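Long-range contact in tryptophane-5-halogenase (Microbispora sp. ATCC PTA-5024, PDB 5UAO), which probably chlorinates a tryptophan side chain of the NAI-107 lanthipeptide precursor at carbon 5, using FAD as its flavin cofactor: residues A[144-158]-A[495-508]. Residues are numbered along the deposited sequence; the frame is centred on the assembly and turned at random.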
loop_
_atom_site.group_PDB
_atom_site.type_symbol
_atom_site.label_atom_id
_atom_site.label_comp_id
_atom_site.label_asym_id
_atom_site.label_seq_id
_atom_site.Cartn_x
_atom_site.Cartn_y
_atom_site.Cartn_z
ATOM N N LEU A 144 -22.596 5.709 -14.150
ATOM C CA LEU A 144 -23.072 5.758 -15.532
ATOM C C LEU A 144 -22.935 4.391 -16.205
ATOM O O LEU A 144 -23.849 3.985 -16.857
ATOM C CB LEU A 144 -22.290 6.831 -16.322
ATOM C CG LEU A 144 -22.592 7.084 -17.828
ATOM C CD1 LEU A 144 -24.046 7.392 -18.062
ATOM C CD2 LEU A 144 -21.732 8.197 -18.447
ATOM N N GLN A 145 -21.801 3.678 -16.018
ATOM C CA GLN A 145 -21.648 2.391 -16.645
ATOM C C GLN A 145 -22.654 1.400 -16.093
ATOM O O GLN A 145 -23.121 0.487 -16.807
ATOM C CB GLN A 145 -20.241 1.838 -16.475
ATOM C CG GLN A 145 -19.256 2.222 -17.535
ATOM C CD GLN A 145 -17.912 1.521 -17.345
ATOM O OE1 GLN A 145 -17.575 1.042 -16.240
ATOM N NE2 GLN A 145 -17.114 1.508 -18.411
ATOM N N ALA A 146 -23.019 1.567 -14.825
ATOM C CA ALA A 146 -24.059 0.678 -14.262
ATOM C C ALA A 146 -25.350 0.864 -14.999
ATOM O O ALA A 146 -26.047 -0.122 -15.262
ATOM C CB ALA A 146 -24.263 0.884 -12.783
ATOM N N MET A 147 -25.680 2.115 -15.337
ATOM C CA MET A 147 -26.891 2.409 -16.169
ATOM C C MET A 147 -26.749 1.960 -17.647
ATOM O O MET A 147 -27.673 1.452 -18.248
ATOM C CB MET A 147 -27.256 3.886 -16.099
ATOM C CG MET A 147 -27.650 4.383 -14.721
ATOM S SD MET A 147 -27.782 6.176 -14.685
ATOM C CE MET A 147 -28.221 6.454 -12.983
ATOM N N LEU A 148 -25.574 2.117 -18.235
ATOM C CA LEU A 148 -25.346 1.555 -19.575
ATOM C C LEU A 148 -25.546 0.036 -19.597
ATOM O O LEU A 148 -26.279 -0.527 -20.435
ATOM C CB LEU A 148 -23.962 1.975 -20.053
ATOM C CG LEU A 148 -23.862 3.466 -20.426
ATOM C CD1 LEU A 148 -22.454 3.994 -20.244
ATOM C CD2 LEU A 148 -24.273 3.570 -21.904
ATOM N N MET A 149 -25.024 -0.631 -18.568
ATOM C CA MET A 149 -25.239 -2.085 -18.488
ATOM C C MET A 149 -26.717 -2.516 -18.389
ATOM O O MET A 149 -27.151 -3.437 -19.102
ATOM C CB MET A 149 -24.402 -2.680 -17.366
ATOM C CG MET A 149 -22.896 -2.617 -17.588
ATOM S SD MET A 149 -22.025 -3.554 -16.258
ATOM C CE MET A 149 -21.881 -2.337 -15.195
ATOM N N THR A 150 -27.472 -1.887 -17.507
ATOM C CA THR A 150 -28.908 -2.208 -17.436
ATOM C C THR A 150 -29.715 -1.799 -18.698
ATOM O O THR A 150 -30.747 -2.390 -18.986
ATOM C CB THR A 150 -29.610 -1.689 -16.168
ATOM O OG1 THR A 150 -29.478 -0.263 -16.078
ATOM C CG2 THR A 150 -28.991 -2.349 -14.924
ATOM N N GLU A 151 -29.235 -0.835 -19.450
ATOM C CA GLU A 151 -29.827 -0.515 -20.757
ATOM C C GLU A 151 -29.316 -1.400 -21.884
ATOM O O GLU A 151 -29.856 -1.320 -22.979
ATOM C CB GLU A 151 -29.526 0.923 -21.144
ATOM C CG GLU A 151 -29.982 1.954 -20.144
ATOM C CD GLU A 151 -31.418 2.412 -20.347
ATOM O OE1 GLU A 151 -32.041 2.100 -21.392
ATOM O OE2 GLU A 151 -31.895 3.123 -19.438
ATOM N N ASP A 152 -28.297 -2.244 -21.653
ATOM C CA ASP A 152 -27.587 -2.942 -22.720
ATOM C C ASP A 152 -27.150 -1.965 -23.838
ATOM O O ASP A 152 -27.318 -2.239 -25.028
ATOM C CB ASP A 152 -28.405 -4.123 -23.318
ATOM C CG ASP A 152 -28.506 -5.325 -22.355
ATOM O OD1 ASP A 152 -27.527 -5.679 -21.754
ATOM O OD2 ASP A 152 -29.594 -5.898 -22.145
ATOM N N ARG A 153 -26.541 -0.844 -23.454
ATOM C CA ARG A 153 -26.064 0.128 -24.432
ATOM C C ARG A 153 -24.636 0.481 -24.069
ATOM O O ARG A 153 -24.145 0.089 -22.984
ATOM C CB ARG A 153 -27.003 1.368 -24.406
ATOM C CG ARG A 153 -28.292 1.152 -25.183
ATOM C CD ARG A 153 -29.252 2.292 -24.934
ATOM N NE ARG A 153 -30.573 1.993 -25.465
ATOM C CZ ARG A 153 -30.880 1.977 -26.751
ATOM N NH1 ARG A 153 -29.970 2.253 -27.665
ATOM N NH2 ARG A 153 -32.117 1.654 -27.131
ATOM N N VAL A 154 -23.956 1.212 -24.943
ATOM C CA VAL A 154 -22.560 1.576 -24.748
ATOM C C VAL A 154 -22.409 3.091 -24.971
ATOM O O VAL A 154 -23.204 3.668 -25.691
ATOM C CB VAL A 154 -21.604 0.790 -25.670
ATOM C CG1 VAL A 154 -21.658 -0.711 -25.431
ATOM C CG2 VAL A 154 -21.887 1.046 -27.162
ATOM N N PRO A 155 -21.404 3.726 -24.351
ATOM C CA PRO A 155 -21.362 5.200 -24.328
ATOM C C PRO A 155 -20.699 5.789 -25.630
ATOM O O PRO A 155 -19.619 6.407 -25.616
ATOM C CB PRO A 155 -20.608 5.474 -23.028
ATOM C CG PRO A 155 -19.615 4.316 -22.917
ATOM C CD PRO A 155 -20.368 3.142 -23.455
ATOM N N VAL A 156 -21.343 5.475 -26.742
ATOM C CA VAL A 156 -20.912 5.892 -28.072
ATOM C C VAL A 156 -22.196 6.429 -28.701
ATOM O O VAL A 156 -23.290 5.880 -28.445
ATOM C CB VAL A 156 -20.338 4.745 -28.915
ATOM C CG1 VAL A 156 -19.829 5.262 -30.288
ATOM C CG2 VAL A 156 -19.200 4.044 -28.187
ATOM N N TYR A 157 -22.069 7.500 -29.487
ATOM C CA TYR A 157 -23.241 8.290 -29.930
ATOM C C TYR A 157 -23.040 8.777 -31.341
ATOM O O TYR A 157 -21.940 9.212 -31.707
ATOM C CB TYR A 157 -23.405 9.493 -29.034
ATOM C CG TYR A 157 -23.544 9.112 -27.565
ATOM C CD1 TYR A 157 -22.415 8.928 -26.750
ATOM C CD2 TYR A 157 -24.818 8.900 -26.993
ATOM C CE1 TYR A 157 -22.559 8.557 -25.415
ATOM C CE2 TYR A 157 -24.959 8.529 -25.651
ATOM C CZ TYR A 157 -23.833 8.328 -24.883
ATOM O OH TYR A 157 -23.975 7.978 -23.569
ATOM N N ARG A 158 -24.056 8.646 -32.173
ATOM C CA ARG A 158 -23.987 9.298 -33.460
ATOM C C ARG A 158 -24.000 10.799 -33.166
ATOM O O ARG A 158 -24.892 11.288 -32.491
ATOM C CB ARG A 158 -25.115 8.877 -34.370
ATOM C CG ARG A 158 -24.653 7.924 -35.464
ATOM C CD ARG A 158 -25.830 7.273 -36.165
ATOM N NE ARG A 158 -26.795 6.684 -35.218
ATOM C CZ ARG A 158 -27.498 5.572 -35.442
ATOM N NH1 ARG A 158 -27.367 4.897 -36.584
ATOM N NH2 ARG A 158 -28.335 5.115 -34.515
ATOM N N ALA A 495 -27.133 11.258 -15.991
ATOM C CA ALA A 495 -26.573 9.939 -16.341
ATOM C C ALA A 495 -27.554 8.998 -17.090
ATOM O O ALA A 495 -27.159 8.379 -18.090
ATOM C CB ALA A 495 -26.013 9.241 -15.097
ATOM N N ARG A 496 -28.789 8.909 -16.597
ATOM C CA ARG A 496 -29.842 8.063 -17.217
ATOM C C ARG A 496 -30.086 8.512 -18.643
ATOM O O ARG A 496 -30.225 7.704 -19.552
ATOM C CB ARG A 496 -31.172 8.111 -16.445
ATOM C CG ARG A 496 -31.141 7.430 -15.077
ATOM C CD ARG A 496 -32.523 7.027 -14.514
ATOM N NE ARG A 496 -32.835 7.720 -13.263
ATOM C CZ ARG A 496 -33.428 8.917 -13.150
ATOM N NH1 ARG A 496 -33.845 9.629 -14.200
ATOM N NH2 ARG A 496 -33.637 9.398 -11.945
ATOM N N SER A 497 -30.125 9.825 -18.819
ATOM C CA SER A 497 -30.175 10.452 -20.130
ATOM C C SER A 497 -29.103 9.951 -21.098
ATOM O O SER A 497 -29.423 9.419 -22.178
ATOM C CB SER A 497 -30.062 11.957 -19.959
ATOM O OG SER A 497 -30.470 12.536 -21.152
ATOM N N LEU A 498 -27.848 10.105 -20.710
ATOM C CA LEU A 498 -26.755 9.558 -21.456
ATOM C C LEU A 498 -26.830 8.044 -21.641
ATOM O O LEU A 498 -26.464 7.528 -22.695
ATOM C CB LEU A 498 -25.422 9.877 -20.755
ATOM C CG LEU A 498 -24.832 11.257 -20.881
ATOM C CD1 LEU A 498 -23.596 11.406 -20.025
ATOM C CD2 LEU A 498 -24.540 11.524 -22.342
ATOM N N ALA A 499 -27.220 7.304 -20.614
ATOM C CA ALA A 499 -27.194 5.856 -20.771
ATOM C C ALA A 499 -28.258 5.372 -21.779
ATOM O O ALA A 499 -27.993 4.512 -22.642
ATOM C CB ALA A 499 -27.354 5.156 -19.403
ATOM N N SER A 500 -29.460 5.931 -21.693
ATOM C CA SER A 500 -30.525 5.565 -22.630
ATOM C C SER A 500 -30.288 5.943 -24.115
ATOM O O SER A 500 -30.928 5.362 -24.958
ATOM C CB SER A 500 -31.864 6.135 -22.188
ATOM O OG SER A 500 -31.765 7.526 -22.072
ATOM N N ARG A 501 -29.416 6.906 -24.408
ATOM C CA ARG A 501 -29.135 7.341 -25.780
ATOM C C ARG A 501 -27.903 6.664 -26.404
ATOM O O ARG A 501 -27.611 6.876 -27.583
ATOM C CB ARG A 501 -28.928 8.864 -25.816
ATOM C CG ARG A 501 -30.133 9.572 -25.250
ATOM C CD ARG A 501 -30.229 11.007 -25.678
ATOM N NE ARG A 501 -29.081 11.813 -25.267
ATOM C CZ ARG A 501 -28.947 12.388 -24.072
ATOM N NH1 ARG A 501 -29.877 12.204 -23.140
ATOM N NH2 ARG A 501 -27.877 13.138 -23.788
ATOM N N GLY A 502 -27.190 5.816 -25.641
ATOM C CA GLY A 502 -26.017 5.150 -26.190
ATOM C C GLY A 502 -26.402 4.194 -27.291
ATOM O O GLY A 502 -27.500 3.670 -27.324
ATOM N N LEU A 503 -25.490 3.956 -28.204
ATOM C CA LEU A 503 -25.707 2.966 -29.264
ATOM C C LEU A 503 -25.781 1.536 -28.643
ATOM O O LEU A 503 -25.342 1.300 -27.525
ATOM C CB LEU A 503 -24.589 3.070 -30.310
ATOM C CG LEU A 503 -24.470 4.430 -31.078
ATOM C CD1 LEU A 503 -23.337 4.374 -32.063
ATOM C CD2 LEU A 503 -25.756 4.761 -31.798
ATOM N N ARG A 504 -26.374 0.631 -29.373
ATOM C CA ARG A 504 -26.155 -0.790 -29.146
ATOM C C ARG A 504 -24.761 -1.093 -29.456
ATOM O O ARG A 504 -24.193 -0.463 -30.380
ATOM C CB ARG A 504 -27.030 -1.611 -30.038
ATOM C CG ARG A 504 -28.487 -1.417 -29.677
ATOM C CD ARG A 504 -28.838 -1.918 -28.290
ATOM N NE ARG A 504 -30.282 -1.745 -28.086
ATOM C CZ ARG A 504 -30.906 -1.783 -26.900
ATOM N NH1 ARG A 504 -30.255 -2.007 -25.767
ATOM N NH2 ARG A 504 -32.210 -1.608 -26.843
ATOM N N GLN A 505 -24.206 -2.123 -28.798
ATOM C CA GLN A 505 -22.755 -2.380 -28.964
ATOM C C GLN A 505 -22.364 -2.662 -30.418
ATOM O O GLN A 505 -21.287 -2.246 -30.900
ATOM C CB GLN A 505 -22.277 -3.497 -28.003
ATOM C CG GLN A 505 -20.910 -3.970 -28.321
ATOM C CD GLN A 505 -20.259 -4.943 -27.322
ATOM O OE1 GLN A 505 -20.895 -5.697 -26.533
ATOM N NE2 GLN A 505 -19.002 -4.979 -27.430
ATOM N N SER A 506 -23.195 -3.412 -31.115
ATOM C CA SER A 506 -22.777 -3.977 -32.345
ATOM C C SER A 506 -22.500 -2.802 -33.381
ATOM O O SER A 506 -21.452 -2.804 -34.101
ATOM C CB SER A 506 -23.852 -4.958 -32.849
ATOM O OG SER A 506 -23.412 -5.504 -34.097
ATOM N N GLU A 507 -23.356 -1.780 -33.352
ATOM C CA GLU A 507 -23.184 -0.565 -34.193
ATOM C C GLU A 507 -21.896 0.209 -33.839
ATOM O O GLU A 507 -21.135 0.674 -34.699
ATOM C CB GLU A 507 -24.385 0.375 -34.034
ATOM C CG GLU A 507 -24.392 1.491 -35.103
ATOM C CD GLU A 507 -25.621 2.398 -35.044
ATOM O OE1 GLU A 507 -26.673 1.964 -34.491
ATOM O OE2 GLU A 507 -25.522 3.566 -35.536
ATOM N N ALA A 508 -21.634 0.298 -32.541
ATOM C CA ALA A 508 -20.465 0.986 -32.064
ATOM C C ALA A 508 -19.152 0.291 -32.412
ATOM O O ALA A 508 -18.174 0.981 -32.732
ATOM C CB ALA A 508 -20.589 1.219 -30.569
HETATM O O HOH W 1 -33.242 3.362 -23.905
HETATM O O HOH W 2 -25.280 -3.522 -26.775
#
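R153 runs extended from CG to NE (chi2 171°) while R504 folds at its second torsion (chi2 -65°), and the two guanidinium groups come to lie one on the other, planes 23° apart and centres 3.8 Å apart. Each is tied to backbone carbonyls: R153 NH1 donates to G502 O at 2.9 Å, and R504 NH1 to D152 O at 3.0 Å, above that carbonyl's plane, with a weak second bond to E151 O. D152 closes helix 144-151 in a Schellman motif, so R504, itself the N-cap residue of helix 505-514, donates to carbonyls at the C-terminal end of another helix, whose dipole would probably ease the like-charged stack. A leucine in place of R153 would probably leave G502 O without this donor and R504 without the flat group on its face. Next to the arginine pair, helix 144-151 packs against helix 485-501, where A499 is a knob in the hole formed by L144, M147, L148 and E151; its CB is 3.5 Å from M147 CB. Beyond it the connection 502-504 runs beside V154 and V156, bonded through V154 N to L503 O and L503 N to V156 O, and V154 CG2 meets A508 CB. W101 touches both V154 and A508. The contact thus joins helix 144-151 and strand 156-159 to helices 485-501 and 505-514 near the C-terminus, away from the FAD. Strand 156-159, paired with 162-165, carries Y157, whose OH donates to L498 O at 2.7 Å from above the plane of that carbonyl, L498 O itself lying at the edge of the ring.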